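Local coordinates for spherulin-4 (Aspergillus clavatus, PDB 5C5G), which is a glycoside hydrolase of the spherulin-4 family, probably acting on galactosaminogalactan, the fungal polysaccharide whose biosynthesis requires its Aspergillus fumigatus counterpart, at residues Ala82-Ile93 against Ile126-Val137. Sequence-based numbering, arbitrary orientation.
Sequences AKRNISEVRRDI and ILAYLRELTDVV
Helix 86-93 and helix 126-137 run side by side in nearly the same direction, crossing at -25° with their axes 10.7 Å apart, and the loop from Ala82 to Asn85 leads into the first of them. Tyr129 lies against that loop. With CG anti to the backbone N (chi1 175°), its ring reaches across far enough for OH to donate to Arg84 O at 2.8 Å, the carbonyl oxygen lying near the ring plane. Ala82 covers a ring face: its CB makes a CH-pi contact 4.0 Å from the centroid of the Tyr129 ring. Both helices belong to the outer layer of a (beta/alpha)8 barrel, following strands 71-78 and 112-116, so this is packing between consecutive helices of that layer. Further along, Leu133 CD2 lodges among Ile86, Val89 and Ile93, coming closest to Val89 CG1 at 3.6 Å. Ile93 CD1 also meets Val136 CG1 at 4.0 Å, while Phe115 of strand 112-116 touches both Val89 and Ile93 from the barrel side. Toward solvent, Ile86 CD1 lies against the Glu132 carboxylate, and Val136 CG2 sits over a face of the Arg90 guanidinium, whose NE is salt-bridged to Glu94. Arg84 turns its own guanidinium away from Tyr129, gripping Asp92 OD2 end-on through NH1 and NH2, with NH1 also bonded to Ala78 O.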
# COMPACT_ATOMS: atom_id res chain seq x y z
N ALA A 82 2.01 -17.62 -0.62
CA ALA A 82 3.24 -18.22 -1.13
C ALA A 82 3.03 -19.57 -1.77
O ALA A 82 3.99 -20.30 -2.01
CB ALA A 82 4.32 -18.28 -0.03
N LYS A 83 1.77 -19.90 -2.07
CA LYS A 83 1.45 -21.14 -2.75
C LYS A 83 1.37 -20.93 -4.26
O LYS A 83 1.39 -21.89 -5.02
CB LYS A 83 0.11 -21.71 -2.25
CG LYS A 83 0.12 -22.13 -0.79
CD LYS A 83 -1.30 -22.32 -0.27
N ARG A 84 1.28 -19.68 -4.70
CA ARG A 84 1.20 -19.41 -6.12
C ARG A 84 2.55 -19.71 -6.74
O ARG A 84 3.60 -19.32 -6.21
CB ARG A 84 0.81 -17.95 -6.35
CG ARG A 84 0.54 -17.64 -7.80
CD ARG A 84 -0.10 -16.29 -7.92
NE ARG A 84 -0.37 -15.97 -9.32
CZ ARG A 84 -0.09 -14.83 -9.93
NH1 ARG A 84 0.48 -13.83 -9.29
NH2 ARG A 84 -0.39 -14.67 -11.22
N ASN A 85 2.53 -20.40 -7.87
CA ASN A 85 3.74 -20.74 -8.59
C ASN A 85 4.59 -19.50 -8.81
O ASN A 85 4.10 -18.49 -9.30
CB ASN A 85 3.38 -21.37 -9.94
CG ASN A 85 4.55 -22.05 -10.60
OD1 ASN A 85 5.64 -21.49 -10.72
ND2 ASN A 85 4.34 -23.29 -11.04
N ILE A 86 5.86 -19.57 -8.43
CA ILE A 86 6.71 -18.41 -8.45
C ILE A 86 6.92 -17.90 -9.88
O ILE A 86 7.12 -16.69 -10.08
CB ILE A 86 8.05 -18.68 -7.71
CG1 ILE A 86 8.72 -17.35 -7.35
CG2 ILE A 86 8.95 -19.61 -8.51
CD1 ILE A 86 9.81 -17.48 -6.29
N SER A 87 6.85 -18.78 -10.87
CA SER A 87 6.98 -18.32 -12.25
C SER A 87 5.80 -17.43 -12.66
O SER A 87 5.96 -16.51 -13.46
CB SER A 87 7.12 -19.50 -13.22
OG SER A 87 5.93 -20.27 -13.25
N GLU A 88 4.62 -17.68 -12.09
CA GLU A 88 3.44 -16.87 -12.39
C GLU A 88 3.54 -15.53 -11.68
O GLU A 88 3.20 -14.48 -12.23
CB GLU A 88 2.17 -17.61 -11.99
CG GLU A 88 1.94 -18.86 -12.83
CD GLU A 88 0.83 -19.75 -12.29
OE1 GLU A 88 -0.01 -19.26 -11.51
OE2 GLU A 88 0.82 -20.95 -12.65
N VAL A 89 4.03 -15.55 -10.45
CA VAL A 89 4.28 -14.32 -9.72
C VAL A 89 5.29 -13.47 -10.50
O VAL A 89 5.11 -12.27 -10.70
CB VAL A 89 4.78 -14.60 -8.30
CG1 VAL A 89 5.13 -13.33 -7.59
CG2 VAL A 89 3.74 -15.37 -7.51
N ARG A 90 6.36 -14.10 -10.97
CA ARG A 90 7.38 -13.40 -11.72
C ARG A 90 6.82 -12.82 -13.02
O ARG A 90 7.19 -11.72 -13.41
CB ARG A 90 8.56 -14.31 -12.00
CG ARG A 90 9.66 -13.63 -12.75
CD ARG A 90 10.95 -14.39 -12.61
NE ARG A 90 12.07 -13.60 -13.11
CZ ARG A 90 13.34 -13.79 -12.76
NH1 ARG A 90 13.66 -14.74 -11.90
NH2 ARG A 90 14.29 -13.02 -13.28
N ARG A 91 5.95 -13.56 -13.71
CA ARG A 91 5.33 -13.02 -14.93
C ARG A 91 4.64 -11.71 -14.60
O ARG A 91 4.75 -10.73 -15.35
CB ARG A 91 4.35 -14.01 -15.54
CG ARG A 91 3.59 -13.45 -16.74
CD ARG A 91 2.29 -12.76 -16.35
NE ARG A 91 1.64 -12.17 -17.51
CZ ARG A 91 0.63 -11.32 -17.45
NH1 ARG A 91 0.11 -10.83 -18.56
NH2 ARG A 91 0.12 -10.97 -16.27
N ASP A 92 3.93 -11.65 -13.49
CA ASP A 92 3.20 -10.44 -13.16
C ASP A 92 4.17 -9.29 -12.84
O ASP A 92 3.98 -8.16 -13.28
CB ASP A 92 2.25 -10.66 -11.98
CG ASP A 92 1.04 -11.48 -12.35
OD1 ASP A 92 0.77 -11.69 -13.55
OD2 ASP A 92 0.33 -11.94 -11.42
N ILE A 93 5.23 -9.57 -12.07
CA ILE A 93 6.23 -8.55 -11.78
C ILE A 93 6.80 -7.99 -13.07
O ILE A 93 6.92 -6.77 -13.26
CB ILE A 93 7.38 -9.13 -10.94
CG1 ILE A 93 6.88 -9.58 -9.55
CG2 ILE A 93 8.49 -8.11 -10.78
CD1 ILE A 93 7.89 -10.43 -8.79
N ILE A 126 9.40 -20.72 2.63
CA ILE A 126 8.66 -19.51 2.37
C ILE A 126 9.59 -18.31 2.41
O ILE A 126 9.52 -17.42 1.57
CB ILE A 126 7.51 -19.31 3.36
CG1 ILE A 126 6.47 -20.41 3.16
CG2 ILE A 126 6.88 -17.94 3.20
CD1 ILE A 126 5.37 -20.43 4.20
N LEU A 127 10.47 -18.27 3.40
CA LEU A 127 11.44 -17.18 3.47
C LEU A 127 12.25 -17.12 2.17
O LEU A 127 12.46 -16.05 1.62
CB LEU A 127 12.36 -17.34 4.68
CG LEU A 127 13.42 -16.25 4.82
CD1 LEU A 127 12.81 -14.88 5.05
CD2 LEU A 127 14.40 -16.59 5.93
N ALA A 128 12.70 -18.26 1.67
CA ALA A 128 13.47 -18.30 0.43
C ALA A 128 12.66 -17.78 -0.76
O ALA A 128 13.18 -17.06 -1.63
CB ALA A 128 13.97 -19.73 0.16
N TYR A 129 11.39 -18.12 -0.80
CA TYR A 129 10.47 -17.67 -1.84
C TYR A 129 10.34 -16.16 -1.79
O TYR A 129 10.46 -15.49 -2.81
CB TYR A 129 9.13 -18.36 -1.63
CG TYR A 129 7.92 -18.01 -2.48
CD1 TYR A 129 7.13 -16.91 -2.20
CD2 TYR A 129 7.48 -18.87 -3.48
CE1 TYR A 129 5.99 -16.64 -2.92
CE2 TYR A 129 6.33 -18.61 -4.20
CZ TYR A 129 5.59 -17.50 -3.92
OH TYR A 129 4.44 -17.25 -4.60
N LEU A 130 10.09 -15.61 -0.60
CA LEU A 130 9.94 -14.17 -0.48
C LEU A 130 11.23 -13.44 -0.80
O LEU A 130 11.21 -12.38 -1.44
CB LEU A 130 9.45 -13.78 0.91
CG LEU A 130 8.03 -14.27 1.26
CD1 LEU A 130 7.70 -13.96 2.70
CD2 LEU A 130 6.99 -13.64 0.33
N ARG A 131 12.37 -13.99 -0.39
CA ARG A 131 13.65 -13.36 -0.70
C ARG A 131 13.92 -13.36 -2.20
O ARG A 131 14.44 -12.37 -2.75
CB ARG A 131 14.79 -14.06 0.05
CG ARG A 131 14.86 -13.68 1.53
CD ARG A 131 15.78 -14.63 2.34
NE ARG A 131 17.20 -14.64 1.95
CZ ARG A 131 18.10 -13.73 2.34
NH1 ARG A 131 17.72 -12.69 3.07
NH2 ARG A 131 19.37 -13.85 1.97
N GLU A 132 13.57 -14.45 -2.87
CA GLU A 132 13.70 -14.50 -4.31
C GLU A 132 12.84 -13.43 -4.98
O GLU A 132 13.28 -12.76 -5.91
CB GLU A 132 13.34 -15.89 -4.86
CG GLU A 132 13.48 -15.96 -6.38
CD GLU A 132 13.46 -17.35 -6.95
OE1 GLU A 132 13.52 -18.33 -6.18
OE2 GLU A 132 13.39 -17.46 -8.19
N LEU A 133 11.62 -13.27 -4.51
CA LEU A 133 10.76 -12.24 -5.08
C LEU A 133 11.34 -10.85 -4.90
O LEU A 133 11.25 -10.04 -5.82
CB LEU A 133 9.35 -12.30 -4.48
CG LEU A 133 8.55 -13.54 -4.88
CD1 LEU A 133 7.16 -13.45 -4.26
CD2 LEU A 133 8.46 -13.74 -6.40
N THR A 134 11.91 -10.57 -3.75
CA THR A 134 12.56 -9.29 -3.55
C THR A 134 13.73 -9.12 -4.51
O THR A 134 13.91 -8.04 -5.09
CB THR A 134 12.96 -9.10 -2.08
OG1 THR A 134 11.74 -8.88 -1.37
CG2 THR A 134 13.86 -7.90 -1.89
N ASP A 135 14.53 -10.16 -4.70
CA ASP A 135 15.62 -10.10 -5.67
C ASP A 135 15.11 -9.79 -7.07
O ASP A 135 15.72 -9.02 -7.81
CB ASP A 135 16.42 -11.41 -5.67
CG ASP A 135 17.33 -11.57 -4.47
OD1 ASP A 135 17.54 -10.58 -3.73
OD2 ASP A 135 17.85 -12.69 -4.28
N VAL A 136 14.00 -10.40 -7.44
CA VAL A 136 13.41 -10.14 -8.75
C VAL A 136 12.98 -8.68 -8.87
O VAL A 136 13.28 -8.01 -9.86
CB VAL A 136 12.23 -11.08 -9.04
CG1 VAL A 136 11.53 -10.70 -10.35
CG2 VAL A 136 12.70 -12.52 -9.11
N VAL A 137 12.29 -8.16 -7.86
CA VAL A 137 11.86 -6.78 -7.93
C VAL A 137 13.06 -5.84 -8.01
O VAL A 137 13.08 -4.91 -8.83
CB VAL A 137 11.01 -6.42 -6.73
CG1 VAL A 137 10.68 -4.93 -6.70
CG2 VAL A 137 9.73 -7.22 -6.77